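Local coordinates for protein P450 epoxidase (Sorangium cellulosum, PDB 1Q5D) that belongs to the cytochrome P450 family and holds protoporphyrin IX containing iron within its largely helical fold, at residues E72-S76 with K322-V326; M287-D292 with R372-E376. All coordinates share one frame; numbering follows the deposited sequence.

Contact 1 (E72-S76 with K322-V326); sequences EEWES and KGEMV
Trp-74 and Glu-75, in the loop ahead of helix 77-82, rest against Gly-323 and Met-325 where the chain enters strand 325-329, the central strand of the five-stranded mixed sheet. Glu-75 N donates to Gly-323 O (2.8 Å) in a bent bond, 134° at the hydrogen and with the donor tilted from the carbonyl plane. The same oxygen lies near the plane of the Trp-74 indole at its edge, 3.3 Å from Trp-74 CD1. Gly-323 has a positive phi (84°), and its bare CA lets the backbones close to 3.0 Å in a CA-H...O contact with Glu-73 O. Met-325 CG stands anti to the backbone N (chi1 -175°), which carries SD over one indole face in a Met-aromatic contact, 4.6 Å from the centroid of the Trp-74 five-membered ring. Ser-76 CB lies above the opposite face, toward its rim. Phe-308 of strand 304-309 also meets the Trp-74 ring. In the indole plane, one water accepts from Trp-74 NE1 (2.9 Å) and Met-325 N (3.0 Å) and lies 2.7 Å from Glu-75 OE1 as a hydrogen-bond partner. A second water bridges the like charges of Glu-75 OE1 and Glu-324 OE2, while Glu-324 OE1 accepts from Lys-321 N. Glu-73 OE2 and Lys-322 NZ remain 4.1 Å apart, too far for a salt bridge; Lys-322 NZ bonds to Arg-310 O. Met-325 SD and Ser-76 CB thus flank the indole while carbonyl and water meet its edge, and the water gives its N-H a partner.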
loop_
_atom_site.group_PDB
_atom_site.type_symbol
_atom_site.label_atom_id
_atom_site.label_comp_id
_atom_site.label_asym_id
_atom_site.label_seq_id
_atom_site.Cartn_x
_atom_site.Cartn_y
_atom_site.Cartn_z
ATOM N N GLU A 72 -14.193 -9.666 11.352
ATOM C CA GLU A 72 -15.312 -10.192 12.132
ATOM C C GLU A 72 -14.932 -11.472 12.894
ATOM O O GLU A 72 -15.682 -11.941 13.751
ATOM C CB GLU A 72 -16.551 -10.395 11.241
ATOM C CG GLU A 72 -17.109 -9.088 10.671
ATOM C CD GLU A 72 -18.384 -9.260 9.855
ATOM O OE1 GLU A 72 -18.500 -10.257 9.109
ATOM O OE2 GLU A 72 -19.277 -8.386 9.953
ATOM N N GLU A 73 -13.757 -12.018 12.591
ATOM C CA GLU A 73 -13.217 -13.148 13.345
ATOM C C GLU A 73 -12.444 -12.677 14.574
ATOM O O GLU A 73 -12.072 -13.479 15.431
ATOM C CB GLU A 73 -12.316 -14.006 12.459
ATOM C CG GLU A 73 -13.036 -14.639 11.282
ATOM C CD GLU A 73 -13.620 -16.000 11.616
ATOM O OE1 GLU A 73 -14.017 -16.715 10.674
ATOM O OE2 GLU A 73 -13.683 -16.358 12.816
ATOM N N TRP A 74 -12.207 -11.375 14.657
ATOM C CA TRP A 74 -11.486 -10.785 15.786
ATOM C C TRP A 74 -12.289 -10.830 17.087
ATOM O O TRP A 74 -13.516 -10.752 17.087
ATOM C CB TRP A 74 -11.141 -9.338 15.459
ATOM C CG TRP A 74 -10.075 -8.725 16.282
ATOM C CD1 TRP A 74 -9.085 -9.365 16.980
ATOM C CD2 TRP A 74 -9.869 -7.327 16.485
ATOM N NE1 TRP A 74 -8.277 -8.443 17.604
ATOM C CE2 TRP A 74 -8.738 -7.182 17.314
ATOM C CE3 TRP A 74 -10.529 -6.169 16.043
ATOM C CZ2 TRP A 74 -8.254 -5.936 17.711
ATOM C CZ3 TRP A 74 -10.050 -4.934 16.444
ATOM C CH2 TRP A 74 -8.925 -4.830 17.275
ATOM N N GLU A 75 -11.579 -10.940 18.197
ATOM C CA GLU A 75 -12.205 -10.919 19.505
ATOM C C GLU A 75 -12.783 -9.532 19.819
ATOM O O GLU A 75 -13.694 -9.405 20.639
ATOM C CB GLU A 75 -11.190 -11.333 20.568
ATOM C CG GLU A 75 -9.867 -10.588 20.500
ATOM C CD GLU A 75 -8.893 -11.036 21.571
ATOM O OE1 GLU A 75 -7.718 -10.605 21.534
ATOM O OE2 GLU A 75 -9.301 -11.824 22.454
ATOM N N SER A 76 -12.253 -8.495 19.163
ATOM C CA SER A 76 -12.751 -7.129 19.361
ATOM C C SER A 76 -13.591 -6.661 18.179
ATOM O O SER A 76 -13.693 -5.463 17.910
ATOM C CB SER A 76 -11.598 -6.155 19.577
ATOM O OG SER A 76 -11.009 -6.331 20.849
ATOM N N LYS A 322 -8.576 -18.679 19.692
ATOM C CA LYS A 322 -9.537 -18.308 18.660
ATOM C C LYS A 322 -9.886 -16.825 18.703
ATOM O O LYS A 322 -10.194 -16.288 19.760
ATOM C CB LYS A 322 -10.813 -19.131 18.821
ATOM C CG LYS A 322 -11.905 -18.778 17.836
ATOM C CD LYS A 322 -13.028 -19.790 17.883
ATOM C CE LYS A 322 -14.241 -19.269 17.131
ATOM N NZ LYS A 322 -14.007 -19.342 15.671
ATOM N N GLY A 323 -9.838 -16.170 17.542
ATOM C CA GLY A 323 -10.228 -14.774 17.434
ATOM C C GLY A 323 -9.149 -13.766 17.792
ATOM O O GLY A 323 -9.394 -12.554 17.756
ATOM N N GLU A 324 -7.960 -14.255 18.135
ATOM C CA GLU A 324 -6.826 -13.394 18.440
ATOM C C GLU A 324 -6.144 -12.908 17.159
ATOM O O GLU A 324 -6.001 -13.655 16.192
ATOM C CB GLU A 324 -5.803 -14.117 19.325
ATOM C CG GLU A 324 -6.255 -14.342 20.768
ATOM C CD GLU A 324 -5.099 -14.652 21.714
ATOM O OE1 GLU A 324 -4.286 -15.562 21.417
ATOM O OE2 GLU A 324 -4.990 -13.972 22.757
ATOM N N MET A 325 -5.710 -11.656 17.176
ATOM C CA MET A 325 -5.073 -11.036 16.026
ATOM C C MET A 325 -3.597 -11.423 15.921
ATOM O O MET A 325 -2.892 -11.608 16.926
ATOM C CB MET A 325 -5.240 -9.500 16.080
ATOM C CG MET A 325 -4.708 -8.769 14.844
ATOM S SD MET A 325 -5.395 -7.097 14.649
ATOM C CE MET A 325 -4.514 -6.282 15.882
ATOM N N VAL A 326 -3.127 -11.559 14.689
ATOM C CA VAL A 326 -1.720 -11.808 14.458
ATOM C C VAL A 326 -1.177 -10.837 13.416
ATOM O O VAL A 326 -1.736 -10.728 12.322
ATOM C CB VAL A 326 -1.494 -13.256 13.954
ATOM C CG1 VAL A 326 -0.023 -13.560 13.900
ATOM C CG2 VAL A 326 -2.244 -14.272 14.850
HETATM O O HOH W 1 -6.356 -9.682 19.353
HETATM O O HOH W 2 -5.375 -11.228 22.299
#

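Contact 2 (M287-D292 with R372-E376); sequences MRNALD and RLEAE
The guanidinium groups of Arg-288 and Arg-372 stand almost perpendicular, their planes 86° apart, and Arg-372 CG lies in the plane at an edge of the Arg-288 group. Arg-372 CD comes in obliquely, 3.1 Å from Arg-288 NE, a tight approach. At the edge of the Arg-372 guanidinium sits Asp-292, whose OD1 takes the bond from Arg-372 NE (2.9 Å) on its syn side as part of a salt bridge. That bond is moderately straight, 151° at the hydrogen. Arg-372 runs extended from CG to NE, and this length carries its NE across to the aspartate. Arg-288 instead bends at chi2, which turns its guanidinium across that extended chain at about a right angle. Its NE is buried here without a hydrogen-bond partner, and the nearby Asp-292 carboxylate would be expected to ease the closeness of the two positive groups. Beside this polar edge, Leu-291 CD1 packs 3.7 Å from Ala-375 CB and 3.5 Å from Glu-376 N, while Met-287 CG slides past Glu-376 CG at 4.1 Å. The axes of segments 287-292 and 372-376 approach to 9.9 Å, at 111° between their directions. By sequence and position, helix 287-297 corresponds to the P450 K helix and helix 368-385 to the L helix. Around them, helix 257-272 meets Leu-291 through Ala-266 and Ala-375 through Leu-262, helix 274-282 touches Met-287 through Val-280, and helix 123-137 packs on Leu-373 from the far side of helix 368-385.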
loop_
_atom_site.group_PDB
_atom_site.type_symbol
_atom_site.label_atom_id
_atom_site.label_comp_id
_atom_site.label_asym_id
_atom_site.label_seq_id
_atom_site.Cartn_x
_atom_site.Cartn_y
_atom_site.Cartn_z
ATOM N N MET A 287 15.346 -1.060 -13.730
ATOM C CA MET A 287 14.532 -0.205 -12.862
ATOM C C MET A 287 13.441 -1.031 -12.177
ATOM O O MET A 287 13.191 -0.898 -10.984
ATOM C CB MET A 287 13.933 0.968 -13.648
ATOM C CG MET A 287 13.101 1.948 -12.803
ATOM S SD MET A 287 13.976 2.558 -11.335
ATOM C CE MET A 287 14.841 3.920 -12.023
ATOM N N ARG A 288 12.802 -1.899 -12.950
ATOM C CA ARG A 288 11.743 -2.753 -12.448
ATOM C C ARG A 288 12.214 -3.551 -11.228
ATOM O O ARG A 288 11.562 -3.563 -10.190
ATOM C CB ARG A 288 11.298 -3.708 -13.551
ATOM C CG ARG A 288 9.819 -3.685 -13.810
ATOM C CD ARG A 288 9.017 -4.532 -12.845
ATOM N NE ARG A 288 7.575 -4.299 -12.976
ATOM C CZ ARG A 288 6.864 -4.540 -14.076
ATOM N NH1 ARG A 288 7.454 -5.021 -15.164
ATOM N NH2 ARG A 288 5.554 -4.305 -14.087
ATOM N N ASN A 289 13.348 -4.223 -11.373
ATOM C CA ASN A 289 13.902 -5.004 -10.279
ATOM C C ASN A 289 14.321 -4.136 -9.109
ATOM O O ASN A 289 14.160 -4.525 -7.971
ATOM C CB ASN A 289 15.096 -5.841 -10.744
ATOM C CG ASN A 289 15.469 -6.901 -9.739
ATOM O OD1 ASN A 289 14.645 -7.730 -9.371
ATOM N ND2 ASN A 289 16.714 -6.864 -9.269
ATOM N N ALA A 290 14.848 -2.958 -9.396
ATOM C CA ALA A 290 15.259 -2.025 -8.348
ATOM C C ALA A 290 14.072 -1.582 -7.486
ATOM O O ALA A 290 14.208 -1.362 -6.281
ATOM C CB ALA A 290 15.938 -0.825 -8.955
ATOM N N LEU A 291 12.911 -1.442 -8.112
ATOM C CA LEU A 291 11.739 -0.950 -7.398
ATOM C C LEU A 291 11.215 -2.049 -6.499
ATOM O O LEU A 291 10.717 -1.781 -5.408
ATOM C CB LEU A 291 10.650 -0.479 -8.373
ATOM C CG LEU A 291 11.039 0.739 -9.211
ATOM C CD1 LEU A 291 9.993 0.984 -10.310
ATOM C CD2 LEU A 291 11.184 1.972 -8.320
ATOM N N ASP A 292 11.347 -3.295 -6.945
ATOM C CA ASP A 292 10.949 -4.423 -6.108
ATOM C C ASP A 292 11.907 -4.566 -4.921
ATOM O O ASP A 292 11.493 -4.891 -3.793
ATOM C CB ASP A 292 10.890 -5.723 -6.918
ATOM C CG ASP A 292 9.770 -5.725 -7.942
ATOM O OD1 ASP A 292 8.759 -5.015 -7.736
ATOM O OD2 ASP A 292 9.801 -6.409 -8.987
ATOM N N ARG A 372 3.903 -0.747 -10.042
ATOM C CA ARG A 372 5.225 -0.842 -10.635
ATOM C C ARG A 372 5.327 0.093 -11.830
ATOM O O ARG A 372 6.342 0.744 -12.010
ATOM C CB ARG A 372 5.528 -2.279 -11.070
ATOM C CG ARG A 372 5.908 -3.236 -9.922
ATOM C CD ARG A 372 5.974 -4.722 -10.362
ATOM N NE ARG A 372 6.387 -5.646 -9.296
ATOM C CZ ARG A 372 6.030 -6.927 -9.236
ATOM N NH1 ARG A 372 5.236 -7.446 -10.180
ATOM N NH2 ARG A 372 6.440 -7.696 -8.219
ATOM N N LEU A 373 4.261 0.166 -12.623
ATOM C CA LEU A 373 4.237 1.066 -13.790
ATOM C C LEU A 373 4.361 2.520 -13.379
ATOM O O LEU A 373 5.184 3.275 -13.922
ATOM C CB LEU A 373 2.977 0.864 -14.631
ATOM C CG LEU A 373 2.861 1.838 -15.828
ATOM C CD1 LEU A 373 3.992 1.586 -16.807
ATOM C CD2 LEU A 373 1.500 1.713 -16.507
ATOM N N GLU A 374 3.546 2.940 -12.411
ATOM C CA GLU A 374 3.631 4.314 -11.960
ATOM C C GLU A 374 5.019 4.654 -11.468
ATOM O O GLU A 374 5.550 5.725 -11.771
ATOM C CB GLU A 374 2.648 4.578 -10.815
ATOM C CG GLU A 374 1.190 4.374 -11.167
ATOM C CD GLU A 374 0.311 4.685 -9.978
ATOM O OE1 GLU A 374 0.478 5.786 -9.405
ATOM O OE2 GLU A 374 -0.534 3.844 -9.621
ATOM N N ALA A 375 5.601 3.758 -10.678
ATOM C CA ALA A 375 6.907 4.032 -10.101
ATOM C C ALA A 375 8.006 4.005 -11.167
ATOM O O ALA A 375 8.942 4.796 -11.128
ATOM C CB ALA A 375 7.214 3.052 -8.965
ATOM N N GLU A 376 7.882 3.094 -12.121
ATOM C CA GLU A 376 8.856 3.025 -13.213
ATOM C C GLU A 376 8.889 4.349 -13.967
ATOM O O GLU A 376 9.949 4.932 -14.197
ATOM C CB GLU A 376 8.469 1.895 -14.158
ATOM C CG GLU A 376 9.642 1.202 -14.822
ATOM C CD GLU A 376 9.183 0.187 -15.849
ATOM O OE1 GLU A 376 8.064 -0.376 -15.688
ATOM O OE2 GLU A 376 9.938 -0.039 -16.823
#

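Overall arrangement
Contacts 1 and 2 lie on opposite sides of the chain's centre, with their centres 35 Å apart and their nearest atoms about 22 Å apart. Their segments alternate along the chain, in the order 72-76, 287-292, 322-326, 372-376, so each contact bridges a span of chain that contains one segment of the other. Contact 1 belongs to the mixed sheet and the loop beside it; contact 2 joins two helices. The bound ligands lie between: the side chain of Met-325 is about 7 Å from EPB, that of Ala-375 about 7 Å from the heme. Together they illustrate how interleaved long-range contacts knit the sheet and helical parts of one P450 domain around its heme.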